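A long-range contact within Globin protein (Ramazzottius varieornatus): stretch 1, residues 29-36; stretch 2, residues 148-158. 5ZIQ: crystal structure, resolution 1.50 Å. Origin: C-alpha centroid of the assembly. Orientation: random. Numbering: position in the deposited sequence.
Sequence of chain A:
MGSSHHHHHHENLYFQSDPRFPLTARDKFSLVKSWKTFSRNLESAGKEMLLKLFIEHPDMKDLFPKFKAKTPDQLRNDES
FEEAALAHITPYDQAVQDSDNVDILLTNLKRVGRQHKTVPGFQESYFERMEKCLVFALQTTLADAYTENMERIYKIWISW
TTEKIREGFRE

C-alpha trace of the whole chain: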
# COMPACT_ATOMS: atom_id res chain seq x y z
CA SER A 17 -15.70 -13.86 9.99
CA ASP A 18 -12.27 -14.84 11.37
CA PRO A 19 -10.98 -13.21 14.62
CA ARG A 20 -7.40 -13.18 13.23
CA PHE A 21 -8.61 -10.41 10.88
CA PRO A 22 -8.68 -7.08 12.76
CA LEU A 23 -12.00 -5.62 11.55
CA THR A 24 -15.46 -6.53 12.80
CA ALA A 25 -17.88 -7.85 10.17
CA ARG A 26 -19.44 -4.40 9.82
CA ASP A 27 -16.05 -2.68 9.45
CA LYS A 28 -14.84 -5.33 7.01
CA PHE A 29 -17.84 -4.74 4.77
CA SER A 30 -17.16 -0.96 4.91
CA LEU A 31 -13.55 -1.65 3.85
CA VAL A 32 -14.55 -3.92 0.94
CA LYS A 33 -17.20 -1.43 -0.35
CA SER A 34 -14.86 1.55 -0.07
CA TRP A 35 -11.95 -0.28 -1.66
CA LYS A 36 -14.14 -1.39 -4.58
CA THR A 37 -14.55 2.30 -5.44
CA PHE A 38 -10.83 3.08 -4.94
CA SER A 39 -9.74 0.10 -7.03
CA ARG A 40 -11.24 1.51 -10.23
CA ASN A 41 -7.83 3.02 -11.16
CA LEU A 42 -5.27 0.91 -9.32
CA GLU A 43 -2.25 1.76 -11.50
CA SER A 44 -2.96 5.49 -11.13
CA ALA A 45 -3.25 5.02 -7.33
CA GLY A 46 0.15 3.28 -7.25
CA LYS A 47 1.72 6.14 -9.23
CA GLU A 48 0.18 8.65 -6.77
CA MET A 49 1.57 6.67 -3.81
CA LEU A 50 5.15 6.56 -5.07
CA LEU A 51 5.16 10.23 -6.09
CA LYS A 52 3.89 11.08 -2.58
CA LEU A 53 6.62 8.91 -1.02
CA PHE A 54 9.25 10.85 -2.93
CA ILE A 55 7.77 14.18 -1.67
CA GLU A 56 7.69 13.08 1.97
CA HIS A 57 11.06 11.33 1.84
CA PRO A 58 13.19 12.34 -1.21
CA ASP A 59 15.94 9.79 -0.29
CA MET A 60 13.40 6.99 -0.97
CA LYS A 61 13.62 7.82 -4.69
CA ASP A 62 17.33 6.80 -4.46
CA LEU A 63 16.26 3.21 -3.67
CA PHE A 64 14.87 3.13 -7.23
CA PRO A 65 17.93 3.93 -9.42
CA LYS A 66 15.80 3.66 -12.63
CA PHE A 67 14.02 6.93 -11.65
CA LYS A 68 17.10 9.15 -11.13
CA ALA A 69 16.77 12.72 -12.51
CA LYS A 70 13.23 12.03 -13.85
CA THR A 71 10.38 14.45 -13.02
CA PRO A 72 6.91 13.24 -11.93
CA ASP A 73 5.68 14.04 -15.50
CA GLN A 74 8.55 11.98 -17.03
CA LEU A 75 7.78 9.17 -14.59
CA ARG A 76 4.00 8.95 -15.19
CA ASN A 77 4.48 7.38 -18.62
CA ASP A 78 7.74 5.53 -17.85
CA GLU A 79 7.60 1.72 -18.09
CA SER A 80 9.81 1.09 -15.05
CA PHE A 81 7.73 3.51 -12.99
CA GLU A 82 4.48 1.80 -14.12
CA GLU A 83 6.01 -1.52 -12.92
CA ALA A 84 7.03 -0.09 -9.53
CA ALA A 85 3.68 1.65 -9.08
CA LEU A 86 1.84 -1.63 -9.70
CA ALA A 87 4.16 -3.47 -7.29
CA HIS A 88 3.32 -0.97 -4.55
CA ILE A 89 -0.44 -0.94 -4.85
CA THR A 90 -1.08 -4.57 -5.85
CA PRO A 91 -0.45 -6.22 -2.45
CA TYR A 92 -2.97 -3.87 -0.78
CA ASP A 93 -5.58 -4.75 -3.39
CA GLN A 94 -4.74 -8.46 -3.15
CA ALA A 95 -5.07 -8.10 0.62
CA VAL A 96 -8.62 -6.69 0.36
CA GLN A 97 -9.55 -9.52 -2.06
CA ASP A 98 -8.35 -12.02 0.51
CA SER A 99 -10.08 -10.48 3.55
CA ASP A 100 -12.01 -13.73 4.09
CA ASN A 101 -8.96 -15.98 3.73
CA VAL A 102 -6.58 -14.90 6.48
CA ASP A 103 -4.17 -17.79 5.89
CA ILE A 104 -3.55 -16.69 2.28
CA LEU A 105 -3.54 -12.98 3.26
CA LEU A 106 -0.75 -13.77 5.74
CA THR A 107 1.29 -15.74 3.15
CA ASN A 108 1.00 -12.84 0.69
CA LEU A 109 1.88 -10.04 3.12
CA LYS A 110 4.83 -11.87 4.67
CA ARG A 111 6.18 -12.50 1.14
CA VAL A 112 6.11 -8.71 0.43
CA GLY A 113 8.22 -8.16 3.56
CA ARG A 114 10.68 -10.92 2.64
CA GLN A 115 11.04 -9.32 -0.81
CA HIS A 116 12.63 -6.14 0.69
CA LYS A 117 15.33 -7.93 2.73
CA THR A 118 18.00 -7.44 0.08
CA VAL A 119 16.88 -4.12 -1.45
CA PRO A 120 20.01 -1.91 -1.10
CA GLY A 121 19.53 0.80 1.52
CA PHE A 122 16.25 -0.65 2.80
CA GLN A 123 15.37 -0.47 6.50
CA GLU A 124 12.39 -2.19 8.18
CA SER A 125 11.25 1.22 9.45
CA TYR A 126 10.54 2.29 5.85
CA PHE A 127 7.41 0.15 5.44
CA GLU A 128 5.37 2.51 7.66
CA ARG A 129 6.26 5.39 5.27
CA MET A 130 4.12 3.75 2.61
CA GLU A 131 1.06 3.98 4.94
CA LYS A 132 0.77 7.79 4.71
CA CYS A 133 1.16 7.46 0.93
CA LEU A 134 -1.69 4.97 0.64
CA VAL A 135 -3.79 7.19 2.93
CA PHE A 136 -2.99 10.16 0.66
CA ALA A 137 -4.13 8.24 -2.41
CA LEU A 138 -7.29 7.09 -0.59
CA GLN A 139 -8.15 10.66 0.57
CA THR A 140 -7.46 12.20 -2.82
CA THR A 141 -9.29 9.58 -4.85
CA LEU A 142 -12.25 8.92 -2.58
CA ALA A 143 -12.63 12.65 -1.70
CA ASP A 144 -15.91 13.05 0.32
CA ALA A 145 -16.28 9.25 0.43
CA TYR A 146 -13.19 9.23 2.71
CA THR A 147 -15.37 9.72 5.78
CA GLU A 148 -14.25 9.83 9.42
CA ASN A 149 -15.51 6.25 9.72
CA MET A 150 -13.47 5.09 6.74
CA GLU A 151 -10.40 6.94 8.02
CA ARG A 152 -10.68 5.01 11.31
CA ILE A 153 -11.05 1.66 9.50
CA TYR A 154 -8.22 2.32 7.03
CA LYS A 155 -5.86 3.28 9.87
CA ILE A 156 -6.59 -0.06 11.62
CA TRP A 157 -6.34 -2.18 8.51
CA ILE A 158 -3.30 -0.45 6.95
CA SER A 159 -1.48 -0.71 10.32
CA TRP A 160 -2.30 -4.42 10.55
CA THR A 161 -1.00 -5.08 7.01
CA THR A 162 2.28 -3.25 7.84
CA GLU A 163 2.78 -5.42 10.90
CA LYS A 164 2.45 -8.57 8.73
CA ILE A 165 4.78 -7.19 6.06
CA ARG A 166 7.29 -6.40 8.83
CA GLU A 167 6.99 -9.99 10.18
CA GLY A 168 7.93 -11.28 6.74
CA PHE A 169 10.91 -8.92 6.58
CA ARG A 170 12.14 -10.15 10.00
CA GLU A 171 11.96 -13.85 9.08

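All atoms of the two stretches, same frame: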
# COMPACT_ATOMS: atom_id res chain seq x y z
N PHE A 29 -17.01 -5.06 5.92
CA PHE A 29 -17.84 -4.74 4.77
C PHE A 29 -17.60 -3.30 4.31
O PHE A 29 -17.51 -3.06 3.09
CB PHE A 29 -19.33 -4.96 5.09
CG PHE A 29 -20.23 -4.70 3.91
CD1 PHE A 29 -20.16 -5.51 2.78
CD2 PHE A 29 -21.12 -3.62 3.92
CE1 PHE A 29 -20.99 -5.28 1.69
CE2 PHE A 29 -21.96 -3.39 2.83
CZ PHE A 29 -21.88 -4.22 1.72
N SER A 30 -17.45 -2.37 5.26
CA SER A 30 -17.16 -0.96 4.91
C SER A 30 -15.85 -0.85 4.13
O SER A 30 -15.76 -0.11 3.13
CB SER A 30 -17.11 -0.09 6.17
OG SER A 30 -18.40 0.03 6.76
N LEU A 31 -14.83 -1.58 4.57
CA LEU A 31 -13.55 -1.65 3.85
C LEU A 31 -13.73 -2.16 2.41
O LEU A 31 -13.28 -1.53 1.47
CB LEU A 31 -12.55 -2.54 4.61
CG LEU A 31 -11.27 -2.85 3.81
CD1 LEU A 31 -10.37 -1.64 3.66
CD2 LEU A 31 -10.50 -4.02 4.42
N VAL A 32 -14.38 -3.32 2.26
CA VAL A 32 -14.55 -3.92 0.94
C VAL A 32 -15.33 -2.98 0.00
O VAL A 32 -14.94 -2.81 -1.16
CB VAL A 32 -15.19 -5.33 1.07
CG1 VAL A 32 -15.56 -5.92 -0.29
CG2 VAL A 32 -14.23 -6.26 1.80
N LYS A 33 -16.42 -2.36 0.50
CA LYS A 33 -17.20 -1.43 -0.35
C LYS A 33 -16.37 -0.22 -0.77
O LYS A 33 -16.40 0.19 -1.93
CB LYS A 33 -18.43 -0.90 0.37
CG LYS A 33 -19.65 -1.77 0.44
CD LYS A 33 -20.87 -0.86 0.76
CE LYS A 33 -20.75 -0.10 2.09
NZ LYS A 33 -22.05 0.45 2.57
N SER A 34 -15.66 0.37 0.19
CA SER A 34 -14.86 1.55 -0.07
C SER A 34 -13.72 1.25 -1.04
O SER A 34 -13.47 1.99 -2.01
CB SER A 34 -14.30 2.08 1.24
OG SER A 34 -13.42 3.15 0.99
N TRP A 35 -13.06 0.12 -0.82
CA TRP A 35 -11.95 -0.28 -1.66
C TRP A 35 -12.42 -0.54 -3.08
O TRP A 35 -11.66 -0.29 -4.02
CB TRP A 35 -11.24 -1.52 -1.12
CG TRP A 35 -9.98 -1.77 -1.85
CD1 TRP A 35 -9.79 -2.60 -2.90
CD2 TRP A 35 -8.70 -1.15 -1.59
NE1 TRP A 35 -8.48 -2.56 -3.31
CE2 TRP A 35 -7.79 -1.69 -2.52
CE3 TRP A 35 -8.24 -0.23 -0.63
CZ2 TRP A 35 -6.43 -1.31 -2.54
CZ3 TRP A 35 -6.90 0.13 -0.64
CH2 TRP A 35 -6.00 -0.40 -1.59
N LYS A 36 -13.63 -1.09 -3.24
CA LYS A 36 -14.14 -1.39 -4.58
C LYS A 36 -14.13 -0.11 -5.40
O LYS A 36 -13.65 -0.09 -6.54
CB LYS A 36 -15.54 -2.07 -4.55
CG LYS A 36 -16.00 -2.55 -5.94
CD LYS A 36 -15.05 -3.58 -6.49
CE LYS A 36 -15.55 -4.20 -7.78
NZ LYS A 36 -14.46 -4.90 -8.52
N GLU A 148 -14.92 10.08 8.15
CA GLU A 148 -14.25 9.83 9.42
C GLU A 148 -14.28 8.34 9.77
O GLU A 148 -13.29 7.79 10.28
CB GLU A 148 -14.90 10.64 10.53
CG GLU A 148 -14.64 12.14 10.43
CD GLU A 148 -15.04 12.88 11.69
OE1 GLU A 148 -14.21 13.62 12.24
OE2 GLU A 148 -16.20 12.73 12.14
N ASN A 149 -15.40 7.68 9.47
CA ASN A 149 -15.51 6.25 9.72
C ASN A 149 -14.52 5.45 8.87
O ASN A 149 -13.83 4.53 9.37
CB ASN A 149 -16.94 5.76 9.45
CG ASN A 149 -17.17 4.33 9.90
OD1 ASN A 149 -16.98 4.00 11.08
ND2 ASN A 149 -17.54 3.46 8.97
N MET A 150 -14.44 5.78 7.58
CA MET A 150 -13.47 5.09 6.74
C MET A 150 -12.03 5.36 7.13
O MET A 150 -11.21 4.45 7.06
CB MET A 150 -13.68 5.39 5.24
CG MET A 150 -14.87 4.71 4.57
SD MET A 150 -15.16 3.02 5.09
CE MET A 150 -13.62 2.18 4.72
N GLU A 151 -11.73 6.60 7.52
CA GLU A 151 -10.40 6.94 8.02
C GLU A 151 -10.00 6.04 9.19
O GLU A 151 -8.88 5.51 9.22
CB GLU A 151 -10.36 8.42 8.46
CG GLU A 151 -8.98 8.84 8.96
CD GLU A 151 -8.84 10.33 9.22
OE1 GLU A 151 -9.77 11.09 8.88
OE2 GLU A 151 -7.79 10.74 9.77
N ARG A 152 -10.91 5.88 10.14
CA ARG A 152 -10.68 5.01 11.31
C ARG A 152 -10.36 3.58 10.85
O ARG A 152 -9.39 2.97 11.31
CB ARG A 152 -11.91 5.02 12.22
CG ARG A 152 -11.81 4.09 13.44
CD ARG A 152 -13.14 4.05 14.19
NE ARG A 152 -14.27 3.56 13.41
CZ ARG A 152 -14.54 2.28 13.18
NH1 ARG A 152 -13.80 1.31 13.71
NH2 ARG A 152 -15.58 1.95 12.42
N ILE A 153 -11.19 3.07 9.95
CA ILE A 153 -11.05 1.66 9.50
C ILE A 153 -9.76 1.49 8.71
O ILE A 153 -9.03 0.49 8.93
CB ILE A 153 -12.28 1.23 8.65
CG1 ILE A 153 -13.51 1.17 9.56
CG2 ILE A 153 -12.02 -0.08 7.86
CD1 ILE A 153 -14.83 1.12 8.82
N TYR A 154 -9.47 2.42 7.80
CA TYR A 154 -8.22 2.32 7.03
C TYR A 154 -6.99 2.37 7.92
O TYR A 154 -6.04 1.64 7.68
CB TYR A 154 -8.13 3.38 5.93
CG TYR A 154 -8.87 3.00 4.65
CD1 TYR A 154 -8.50 1.87 3.89
CD2 TYR A 154 -9.95 3.78 4.18
CE1 TYR A 154 -9.18 1.53 2.72
CE2 TYR A 154 -10.64 3.43 3.00
CZ TYR A 154 -10.24 2.30 2.29
OH TYR A 154 -10.90 1.96 1.12
N LYS A 155 -7.02 3.19 8.98
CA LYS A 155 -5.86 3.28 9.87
C LYS A 155 -5.64 1.92 10.55
O LYS A 155 -4.49 1.47 10.63
CB LYS A 155 -6.05 4.42 10.86
CG LYS A 155 -5.78 5.79 10.25
CD LYS A 155 -6.08 6.87 11.28
CE LYS A 155 -5.76 8.26 10.73
NZ LYS A 155 -6.15 9.34 11.67
N ILE A 156 -6.72 1.25 10.97
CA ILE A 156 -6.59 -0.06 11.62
C ILE A 156 -6.05 -1.09 10.65
O ILE A 156 -5.11 -1.86 10.95
CB ILE A 156 -7.97 -0.56 12.15
CG1 ILE A 156 -8.47 0.37 13.27
CG2 ILE A 156 -7.86 -2.02 12.63
CD1 ILE A 156 -9.93 0.14 13.66
N TRP A 157 -6.67 -1.14 9.47
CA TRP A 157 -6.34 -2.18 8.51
C TRP A 157 -4.95 -1.95 7.90
O TRP A 157 -4.16 -2.89 7.78
CB TRP A 157 -7.44 -2.25 7.44
CG TRP A 157 -7.15 -3.23 6.33
CD1 TRP A 157 -7.34 -4.58 6.36
CD2 TRP A 157 -6.64 -2.91 5.05
NE1 TRP A 157 -6.99 -5.13 5.15
CE2 TRP A 157 -6.54 -4.13 4.32
CE3 TRP A 157 -6.24 -1.71 4.44
CZ2 TRP A 157 -6.06 -4.18 3.00
CZ3 TRP A 157 -5.77 -1.76 3.12
CH2 TRP A 157 -5.67 -2.99 2.42
N ILE A 158 -4.64 -0.71 7.52
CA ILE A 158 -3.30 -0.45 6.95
C ILE A 158 -2.22 -0.77 7.99
O ILE A 158 -1.22 -1.40 7.63
CB ILE A 158 -3.17 1.00 6.43
CG1 ILE A 158 -4.12 1.21 5.24
CG2 ILE A 158 -1.73 1.31 6.01
CD1 ILE A 158 -4.28 2.66 4.83
O HOH W 1 -18.24 0.55 9.46

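A single direct hydrogen bond joins the two helices, and it is set among apolar side chains: Ser34 OG and Tyr154 OH lie 2.8 Å apart, and either hydroxyl could be the donor. The serine oxygen sits at the edge of the tyrosine ring, near its plane, where the lone pairs and proton of a phenol can meet a partner. The same Tyr154 OH comes within 3.4 Å of Trp35 N, but the angle is poor and no hydrogen bond forms; that amide is already spent inside its own helix, with Trp35 N 2.8 Å from Leu31 O. Tyr154 OH also lies near the plane of the Trp35 ring, at its edge, 3.9 Å from Trp35 CE3.

The helices cross almost at right angles (101° between their N-to-C directions), and their axes come no closer than 10.1 Å. Backbones are nearest at Leu31 and Ile153, whose CA atoms are 7.0 Å apart. The two stretches bury 434 Å², both sides summed.

Leu31 gives the largest share of covered surface. Its CA-to-CB bond points sideways, yet the end of the side chain comes nearer the other helix. Leu31 CD1 packs 3.5 Å from Tyr154 CE1, in an oblique position, and also lies 4.2 Å from Trp157 CE3; Leu31 CD2 stands over one face of Trp157, 3.7 Å from the centroid of its five-membered ring and only 9° off the normal, a well-centred CH-pi contact. Leu31 CB touches Ile153 CG2 at 4.1 Å. The six-membered rings of Trp35 and Trp157 meet more loosely, with centroids 5.9 Å apart and planes at 59°, an oblique pairing.

Met150 reaches the first helix through a side chain with all three chi angles in the m well. This fold brings its terminal methyl against the backbone at Ser30 and the side chain of Ser34, with Met150 CE 3.5 Å from Ser30 O and 3.5 Å from Ser34 CB. The two serines, one helical turn apart, both point toward the second helix. Ser30 CB also packs 3.7 Å from Ile153 CD1.

Toward the start of the second helix the contact becomes polar. Ser30 OG and Asn149 ND2, 4.2 Å apart, are too distant to bond directly; a water bridges them, its O 2.8 Å from Ser30 OG and 3.0 Å from Asn149 ND2, accepting from the amide. Asn149 OD1 meanwhile accepts from Arg152 NH2 at 2.8 Å, so both ends of the amide are engaged.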